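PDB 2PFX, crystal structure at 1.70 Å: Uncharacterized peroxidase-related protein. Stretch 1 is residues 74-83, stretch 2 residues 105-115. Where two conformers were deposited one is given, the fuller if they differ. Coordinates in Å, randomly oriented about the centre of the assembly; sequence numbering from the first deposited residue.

Stretch 1 (74-83) EMIAVVVSSI
Stretch 2 105-115: QLGEMLVMNYR

Two helices of one chain, 74-83 and 105-112, run in broadly the same direction, their N-to-C axes 38° apart and 8.1 Å at closest approach. Both have ordinary helical phi/psi and i to i+4 hydrogen bonds, such as Val 79 N to Met 75 O at 3.1 Å; the first extends beyond both its ends, and the second begins earlier in the chain. The register is set by Val 79 CA to Leu 110 CA at 5.7 Å and Ser 82 CA to Val 111 CA at 5.4 Å. At these separations the first helix presents Val 79 and Ser 82, short side chains beside the second backbone.

Leu 110 has the largest area covered by the other stretch, 88 Å². Its CA-to-CB bond points sideways, but chi1 m and chi2 t bring the end of the side chain nearer, so that CD1 lies 3.5 Å from CG of Met 75, a selenomethionine. That flexible, unbranched side chain also leaves sideways; with chi1 m, chi2 t and chi3 p (85°) it turns its end in, and CE reaches CD2 of Leu 106 (t, p) at 4.1 Å. Val 78, chi1 t, points toward the second helix: its CG1 packs 3.6 Å from Leu 110 CB and 3.6 Å from Val 111 CG2. Val 111 is also t, and although its CB points away, CG2 still meets this methyl.

One polar link closes the C-terminal side. Ser 82 points toward its partner, short enough to reach a backbone carbonyl: chi1 at 180° carries OG to Val 111 O, to which it donates a hydrogen bond of 2.6 Å. The neighbouring Ser 81, chi1 m, instead turns OG back to Ala 77 O, 2.6 Å away within its own helix.

Asn 113, at phi/psi -162/98, is the first residue to leave helical geometry; a 3-10 segment begins at Tyr 114. There chi1 p and chi2 -82° place the aromatic ring with Val 79 CG1 over one face, while Val 79 CG2 lies 3.6 Å from Tyr 114 CB. Val 79 is t. Together the stretches bury 414 Å², both sides summed.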

ATOM      1  N   GLU A  74       5.078 -18.056  20.619  1.00  7.83           N
ATOM      2  CA  GLU A  74       3.965 -17.161  20.971  1.00 17.48           C
ATOM      3  C   GLU A  74       4.272 -15.725  20.560  1.00 20.62           C
ATOM      4  O   GLU A  74       3.359 -14.992  20.178  1.00 10.72           O
ATOM      5  CB  GLU A  74       3.669 -17.210  22.460  1.00 11.53           C
ATOM      6  CG  GLU A  74       2.910 -18.422  22.938  1.00 13.30           C
ATOM      7  CD  GLU A  74       1.527 -18.595  22.332  1.00 20.03           C
ATOM      8  OE1 GLU A  74       1.062 -17.693  21.606  1.00 12.41           O
ATOM      9  OE2 GLU A  74       0.922 -19.660  22.608  1.00 17.73           O
HETATM   10  N   MSE A  75       5.535 -15.321  20.643  1.00  8.84           N
HETATM   11  CA  MSE A  75       5.919 -13.977  20.219  1.00  6.42           C
HETATM   12  C   MSE A  75       5.685 -13.791  18.729  1.00  7.07           C
HETATM   13  O   MSE A  75       5.234 -12.760  18.242  1.00  8.51           O
HETATM   14  CB  MSE A  75       7.391 -13.742  20.616  1.00 10.61           C
HETATM   15  CG  MSE A  75       7.565 -13.598  22.120  1.00 11.04           C
HETATM   16 SE   MSE A  75       9.468 -13.602  22.548  0.75 13.85          SE
HETATM   17  CE  MSE A  75       9.576 -11.728  22.193  1.00 20.68           C
ATOM     18  N   ILE A  76       5.988 -14.821  17.955  1.00  8.27           N
ATOM     19  CA  ILE A  76       5.786 -14.780  16.527  1.00  7.72           C
ATOM     20  C   ILE A  76       4.296 -14.612  16.270  1.00  8.69           C
ATOM     21  O   ILE A  76       3.856 -13.797  15.471  1.00  8.13           O
ATOM     22  CB  ILE A  76       6.301 -16.049  15.834  1.00 10.53           C
ATOM     23  CG1 ILE A  76       7.823 -16.142  15.731  1.00  9.76           C
ATOM     24  CG2 ILE A  76       5.717 -16.204  14.440  1.00 13.60           C
ATOM     25  CD1 ILE A  76       8.329 -17.529  15.334  1.00 12.47           C
ATOM     26  N   ALA A  77       3.538 -15.411  17.023  1.00 10.10           N
ATOM     27  CA  ALA A  77       2.087 -15.372  16.825  1.00  7.37           C
ATOM     28  C   ALA A  77       1.504 -13.977  16.969  1.00  9.57           C
ATOM     29  O   ALA A  77       0.667 -13.525  16.187  1.00 10.44           O
ATOM     30  CB  ALA A  77       1.434 -16.310  17.830  1.00 11.02           C
ATOM     31  N   VAL A  78       1.935 -13.300  18.022  1.00 11.21           N
ATOM     32  CA  VAL A  78       1.426 -11.953  18.306  1.00 10.82           C
ATOM     33  C   VAL A  78       1.873 -10.928  17.295  1.00 10.06           C
ATOM     34  O   VAL A  78       1.137 -10.022  16.918  1.00 10.75           O
ATOM     35  CB  VAL A  78       1.856 -11.499  19.714  1.00  9.34           C
ATOM     36  CG1 VAL A  78       1.417 -10.060  19.979  1.00 14.54           C
ATOM     37  CG2 VAL A  78       1.261 -12.435  20.739  1.00  8.05           C
ATOM     38  N   VAL A  79       3.116 -11.024  16.836  1.00 12.95           N
ATOM     39  CA  VAL A  79       3.575 -10.070  15.821  1.00  6.76           C
ATOM     40  C   VAL A  79       2.795 -10.271  14.533  1.00  7.96           C
ATOM     41  O   VAL A  79       2.305  -9.314  13.903  1.00 10.89           O
ATOM     42  CB  VAL A  79       5.089 -10.219  15.631  1.00 10.47           C
ATOM     43  CG1 VAL A  79       5.562  -9.540  14.358  1.00 13.19           C
ATOM     44  CG2 VAL A  79       5.798  -9.674  16.862  1.00  8.84           C
ATOM     45  N   VAL A  80       2.618 -11.501  14.087  1.00 11.61           N
ATOM     46  CA  VAL A  80       1.761 -11.777  12.922  1.00  6.92           C
ATOM     47  C   VAL A  80       0.377 -11.192  13.156  1.00  5.95           C
ATOM     48  O   VAL A  80      -0.133 -10.460  12.307  1.00  9.27           O
ATOM     49  CB  VAL A  80       1.685 -13.279  12.603  1.00  8.81           C
ATOM     50  CG1 VAL A  80       0.765 -13.542  11.416  1.00  9.01           C
ATOM     51  CG2 VAL A  80       3.079 -13.825  12.305  1.00  9.94           C
ATOM     52  N   SER A  81      -0.245 -11.488  14.297  1.00  7.88           N
ATOM     53  CA  SER A  81      -1.585 -11.009  14.592  1.00 13.85           C
ATOM     54  C   SER A  81      -1.722  -9.505  14.628  1.00 11.30           C
ATOM     55  O   SER A  81      -2.752  -8.932  14.325  1.00  8.57           O
ATOM     56  CB  SER A  81      -2.005 -11.507  15.980  1.00 13.86           C
ATOM     57  OG  SER A  81      -1.878 -12.904  16.052  1.00 10.39           O
ATOM     58  N   SER A  82      -0.647  -8.850  15.088  1.00 10.68           N
ATOM     59  CA  SER A  82      -0.671  -7.398  15.152  1.00  8.76           C
ATOM     60  C   SER A  82      -0.718  -6.825  13.742  1.00 12.58           C
ATOM     61  O   SER A  82      -1.456  -5.886  13.435  1.00 12.72           O
ATOM     62  CB  SER A  82       0.561  -6.891  15.914  1.00 11.80           C
ATOM     63  OG  SER A  82       0.569  -5.477  15.990  1.00 12.99           O
ATOM     64  N   ILE A  83       0.094  -7.390  12.846  1.00  7.00           N
ATOM     65  CA  ILE A  83       0.132  -6.898  11.497  1.00 10.70           C
ATOM     66  C   ILE A  83      -1.204  -7.142  10.786  1.00 10.68           C
ATOM     67  O   ILE A  83      -1.646  -6.275  10.030  1.00 10.88           O
ATOM     68  CB  ILE A  83       1.272  -7.531  10.679  1.00 12.07           C
ATOM     69  CG1 ILE A  83       2.656  -7.146  11.211  1.00  9.39           C
ATOM     70  CG2 ILE A  83       1.127  -7.196   9.204  1.00 12.27           C
ATOM     71  CD1 ILE A  83       3.744  -8.113  10.821  1.00 16.16           C
ATOM     72  N   GLN A 105       4.352  -6.090  30.048  1.00 14.24           N
ATOM     73  CA  GLN A 105       4.774  -5.052  29.113  0.50 13.32           C
ATOM     74  C   GLN A 105       5.271  -5.625  27.794  1.00 14.33           C
ATOM     75  O   GLN A 105       5.092  -5.021  26.736  1.00 15.09           O
ATOM     76  CB  GLN A 105       5.875  -4.163  29.719  0.50 18.88           C
ATOM     77  CG  GLN A 105       6.030  -2.865  28.945  0.50 44.93           C
ATOM     78  CD  GLN A 105       7.413  -2.263  29.021  0.50157.91           C
ATOM     79  OE1 GLN A 105       8.381  -2.913  29.406  0.50 41.94           O
ATOM     80  NE2 GLN A 105       7.509  -0.993  28.645  0.50 47.42           N
ATOM     81  N   LEU A 106       5.903  -6.790  27.845  1.00 12.24           N
ATOM     82  CA  LEU A 106       6.347  -7.403  26.596  1.00 15.18           C
ATOM     83  C   LEU A 106       5.141  -7.776  25.733  1.00 11.59           C
ATOM     84  O   LEU A 106       5.153  -7.541  24.523  1.00 11.39           O
ATOM     85  CB  LEU A 106       7.179  -8.658  26.843  1.00 15.25           C
ATOM     86  CG  LEU A 106       7.658  -9.419  25.604  1.00 18.64           C
ATOM     87  CD1 LEU A 106       8.639  -8.549  24.839  1.00 20.12           C
ATOM     88  CD2 LEU A 106       8.250 -10.766  25.989  1.00 12.77           C
ATOM     89  N   GLY A 107       4.108  -8.342  26.364  1.00  8.19           N
ATOM     90  CA  GLY A 107       2.910  -8.640  25.567  1.00 12.66           C
ATOM     91  C   GLY A 107       2.325  -7.421  24.898  1.00 12.42           C
ATOM     92  O   GLY A 107       1.890  -7.512  23.748  1.00 10.16           O
ATOM     93  N   GLU A 108       2.351  -6.294  25.621  1.00 10.71           N
ATOM     94  CA  GLU A 108       1.724  -5.100  25.054  1.00  8.48           C
ATOM     95  C   GLU A 108       2.527  -4.567  23.899  1.00  9.98           C
ATOM     96  O   GLU A 108       2.014  -4.137  22.866  1.00 11.03           O
ATOM     97  CB  GLU A 108       1.546  -4.053  26.158  1.00 10.38           C
ATOM     98  CG  GLU A 108       0.623  -4.537  27.261  1.00  8.36           C
ATOM     99  CD  GLU A 108      -0.795  -4.663  26.745  1.00 17.48           C
ATOM    100  OE1 GLU A 108      -1.381  -3.577  26.519  1.00 18.31           O
ATOM    101  OE2 GLU A 108      -1.321  -5.782  26.565  1.00 16.77           O
HETATM  102  N   MSE A 109       3.836  -4.589  24.097  1.00 10.10           N
HETATM  103  CA  MSE A 109       4.752  -4.148  23.059  1.00 10.68           C
HETATM  104  C   MSE A 109       4.562  -4.946  21.785  1.00  9.01           C
HETATM  105  O   MSE A 109       4.539  -4.372  20.708  1.00 11.57           O
HETATM  106  CB  MSE A 109       6.212  -4.247  23.530  1.00  7.76           C
HETATM  107  CG  MSE A 109       6.602  -3.195  24.549  1.00  6.60           C
HETATM  108 SE   MSE A 109       8.322  -3.667  25.324  0.75 12.60          SE
HETATM  109  CE  MSE A 109       8.766  -1.843  25.730  1.00 18.83           C
ATOM    110  N   LEU A 110       4.423  -6.264  21.865  1.00  9.41           N
ATOM    111  CA  LEU A 110       4.317  -7.081  20.660  1.00  9.48           C
ATOM    112  C   LEU A 110       2.955  -6.877  20.005  1.00 11.27           C
ATOM    113  O   LEU A 110       2.826  -6.929  18.793  1.00 11.57           O
ATOM    114  CB  LEU A 110       4.561  -8.554  20.979  1.00 10.16           C
ATOM    115  CG  LEU A 110       5.918  -8.919  21.588  1.00 17.26           C
ATOM    116  CD1 LEU A 110       6.153 -10.425  21.623  1.00 14.73           C
ATOM    117  CD2 LEU A 110       7.086  -8.294  20.842  1.00 15.78           C
ATOM    118  N   VAL A 111       1.959  -6.630  20.868  1.00 10.02           N
ATOM    119  CA  VAL A 111       0.610  -6.419  20.334  1.00 12.28           C
ATOM    120  C   VAL A 111       0.556  -5.119  19.543  1.00 17.14           C
ATOM    121  O   VAL A 111      -0.071  -5.019  18.479  1.00 10.86           O
ATOM    122  CB  VAL A 111      -0.404  -6.421  21.488  1.00 11.94           C
ATOM    123  CG1 VAL A 111      -1.706  -5.747  21.083  1.00 13.88           C
ATOM    124  CG2 VAL A 111      -0.662  -7.850  21.938  1.00 10.14           C
HETATM  125  N   MSE A 112       1.242  -4.095  20.049  1.00 12.11           N
HETATM  126  CA  MSE A 112       1.183  -2.744  19.530  1.00  6.67           C
HETATM  127  C   MSE A 112       2.238  -2.369  18.516  1.00 10.59           C
HETATM  128  O   MSE A 112       1.952  -1.861  17.428  1.00 15.02           O
HETATM  129  CB  MSE A 112       1.281  -1.761  20.714  1.00  9.36           C
HETATM  130  CG  MSE A 112       0.105  -1.933  21.695  1.00 11.16           C
HETATM  131 SE   MSE A 112       0.420  -0.956  23.296  0.75  9.82          SE
HETATM  132  CE  MSE A 112      -1.324  -1.177  24.068  1.00 12.98           C
ATOM    133  N   ASN A 113       3.500  -2.554  18.818  1.00 12.12           N
ATOM    134  CA  ASN A 113       4.540  -2.283  17.812  1.00  7.35           C
ATOM    135  C   ASN A 113       5.810  -3.001  18.253  1.00 11.49           C
ATOM    136  O   ASN A 113       6.480  -2.453  19.127  1.00 11.20           O
ATOM    137  CB  ASN A 113       4.816  -0.802  17.662  1.00  8.48           C
ATOM    138  CG  ASN A 113       5.957  -0.518  16.693  1.00 17.88           C
ATOM    139  OD1 ASN A 113       6.442  -1.403  16.001  1.00 13.03           O
ATOM    140  ND2 ASN A 113       6.411   0.726  16.607  1.00 15.54           N
ATOM    141  N   TYR A 114       6.084  -4.182  17.721  1.00  9.04           N
ATOM    142  CA  TYR A 114       7.128  -5.020  18.293  1.00 12.31           C
ATOM    143  C   TYR A 114       8.506  -4.372  18.246  1.00 16.24           C
ATOM    144  O   TYR A 114       9.430  -4.736  18.983  1.00 11.15           O
ATOM    145  CB  TYR A 114       7.146  -6.374  17.567  1.00 12.15           C
ATOM    146  CG  TYR A 114       7.837  -6.371  16.232  1.00 10.42           C
ATOM    147  CD1 TYR A 114       7.168  -5.947  15.092  1.00 14.81           C
ATOM    148  CD2 TYR A 114       9.159  -6.788  16.108  1.00 14.09           C
ATOM    149  CE1 TYR A 114       7.798  -5.937  13.863  1.00 15.86           C
ATOM    150  CE2 TYR A 114       9.792  -6.782  14.878  1.00 13.23           C
ATOM    151  CZ  TYR A 114       9.106  -6.357  13.764  1.00 13.69           C
ATOM    152  OH  TYR A 114       9.708  -6.346  12.524  1.00 21.15           O
ATOM    153  N   ARG A 115       8.648  -3.408  17.347  1.00  8.76           N
ATOM    154  CA  ARG A 115       9.938  -2.797  17.132  1.00 12.41           C
ATOM    155  C   ARG A 115      10.442  -2.024  18.327  1.00 18.14           C
ATOM    156  O   ARG A 115      11.626  -1.691  18.357  1.00 16.46           O
ATOM    157  CB  ARG A 115       9.825  -1.846  15.941  1.00 12.88           C
ATOM    158  CG  ARG A 115       9.482  -2.576  14.648  1.00 11.50           C
ATOM    159  CD  ARG A 115       9.648  -1.652  13.439  1.00 27.20           C
ATOM    160  NE  ARG A 115       8.398  -1.617  12.704  1.00 33.77           N
ATOM    161  CZ  ARG A 115       8.019  -2.365  11.691  1.00 45.78           C
ATOM    162  NH1 ARG A 115       8.814  -3.307  11.194  1.00 41.56           N
ATOM    163  NH2 ARG A 115       6.807  -2.106  11.208  1.00157.91           N
TER